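Local coordinates for cobalamin-binding protein (PDB 4JGI), which binds methylcobalamin and probably carries the methyl group for a putative O-demethylase system of Desulfitobacterium hafniense, at residues A[126-129]-A[130-133]. Numbering follows the deposited sequence.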
loop_
_atom_site.group_PDB
_atom_site.type_symbol
_atom_site.label_atom_id
_atom_site.label_comp_id
_atom_site.label_asym_id
_atom_site.label_seq_id
_atom_site.Cartn_x
_atom_site.Cartn_y
_atom_site.Cartn_z
ATOM N N ASP A 126 -15.764 9.789 0.455
ATOM C CA ASP A 126 -16.416 10.919 -0.180
ATOM C C ASP A 126 -15.659 12.185 -0.026
ATOM O O ASP A 126 -16.232 13.191 0.207
ATOM C CB ASP A 126 -17.822 11.004 0.340
ATOM C CG ASP A 126 -18.714 11.959 -0.520
ATOM O OD1 ASP A 126 -18.550 12.154 -1.759
ATOM O OD2 ASP A 126 -19.618 12.506 0.075
ATOM N N VAL A 127 -14.358 12.140 -0.185
ATOM C CA VAL A 127 -13.485 13.236 0.229
ATOM C C VAL A 127 -13.396 14.294 -0.886
ATOM O O VAL A 127 -13.019 13.991 -2.001
ATOM C CB VAL A 127 -12.063 12.818 0.546
ATOM C CG1 VAL A 127 -11.219 13.954 1.000
ATOM C CG2 VAL A 127 -12.074 11.722 1.598
ATOM N N PRO A 128 -13.783 15.533 -0.589
ATOM C CA PRO A 128 -13.706 16.568 -1.647
ATOM C C PRO A 128 -12.287 16.846 -2.162
ATOM O O PRO A 128 -11.327 16.699 -1.405
ATOM C CB PRO A 128 -14.195 17.830 -0.927
ATOM C CG PRO A 128 -15.048 17.292 0.220
ATOM C CD PRO A 128 -14.344 16.053 0.661
ATOM N N VAL A 129 -12.211 17.132 -3.445
ATOM C CA VAL A 129 -10.968 17.532 -4.084
ATOM C C VAL A 129 -10.183 18.508 -3.268
ATOM O O VAL A 129 -8.960 18.365 -3.003
ATOM C CB VAL A 129 -11.227 18.059 -5.480
ATOM C CG1 VAL A 129 -9.967 18.632 -6.032
ATOM C CG2 VAL A 129 -11.791 16.960 -6.390
ATOM N N LYS A 130 -10.867 19.575 -2.877
ATOM C CA LYS A 130 -10.148 20.670 -2.173
ATOM C C LYS A 130 -9.486 20.213 -0.863
ATOM O O LYS A 130 -8.467 20.634 -0.418
ATOM C CB LYS A 130 -11.052 21.833 -1.864
ATOM C CG LYS A 130 -11.461 22.649 -3.032
ATOM C CD LYS A 130 -12.491 23.714 -2.652
ATOM C CE LYS A 130 -12.940 24.440 -3.898
ATOM N NZ LYS A 130 -14.229 25.121 -3.648
ATOM N N ILE A 131 -10.154 19.282 -0.193
ATOM C CA ILE A 131 -9.600 18.696 1.069
ATOM C C ILE A 131 -8.376 17.810 0.832
ATOM O O ILE A 131 -7.412 17.835 1.582
ATOM C CB ILE A 131 -10.714 17.928 1.805
ATOM C CG1 ILE A 131 -11.869 18.920 2.132
ATOM C CG2 ILE A 131 -10.163 17.165 3.004
ATOM C CD1 ILE A 131 -12.136 19.230 3.487
ATOM N N ILE A 132 -8.431 16.976 -0.209
ATOM C CA ILE A 132 -7.240 16.252 -0.633
ATOM C C ILE A 132 -6.064 17.199 -0.971
ATOM O O ILE A 132 -4.979 16.989 -0.440
ATOM C CB ILE A 132 -7.499 15.331 -1.811
ATOM C CG1 ILE A 132 -8.693 14.316 -1.522
ATOM C CG2 ILE A 132 -6.222 14.617 -2.285
ATOM C CD1 ILE A 132 -9.094 13.463 -2.676
ATOM N N VAL A 133 -6.348 18.202 -1.808
ATOM C CA VAL A 133 -5.284 19.127 -2.160
ATOM C C VAL A 133 -4.724 19.876 -0.954
ATOM O O VAL A 133 -3.468 20.002 -0.785
ATOM C CB VAL A 133 -5.748 20.091 -3.257
ATOM C CG1 VAL A 133 -4.696 21.212 -3.490
ATOM C CG2 VAL A 133 -6.087 19.367 -4.484
#
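The carbonyl O of P128 is gripped by two backbone amides of the helix that starts just after it. I132 N donates the sound bond, 3.1 Å to P128 O with an N-H...O angle of 169°, while I131 N reaches the same oxygen by a weak, bent one. One residue on, V133 N binds V129 O at 2.9 Å, and the alpha-helical pattern of helix 129-139 is under way. P128 itself holds the N-cap position; its ring nitrogen has no hydrogen to donate, and its carbonyl is turned into the first helical turn.

V127, the last residue before the cap, folds its side chain back over that turn. V127 CG1 stands anti to the backbone N (chi1 -178°), and this rotation sets the methyl against two isoleucines: 3.6 Å from I132 CG1 and 3.9 Å from I131 CG2. The I131 side chain crosses V127 at about a right angle, and its other branch runs alongside the proline ring, with I131 CG1 4.0 Å from P128 CB. I132 CG1 also lies 3.6 Å from P128 O, so this branch packs against both the valine methyl and the cap carbonyl. I132 also touches A95 of strand 91-96 and T160 of helix 151-166. Cutting I132 back to an alanine keeps its N-H bond to P128 O but would probably open a gap beside V127 and A95, both of which this side chain touches.

This is the entry from a loop into a helix in the Rossmann-like cobalamin-binding domain, following edge strand 119-122. The side chain of I132 lies about 11 Å from the bound methylcobalamin; what meets here is backbone hydrogen bonds that begin the helix and apolar packing that ties the preceding loop to its first turn.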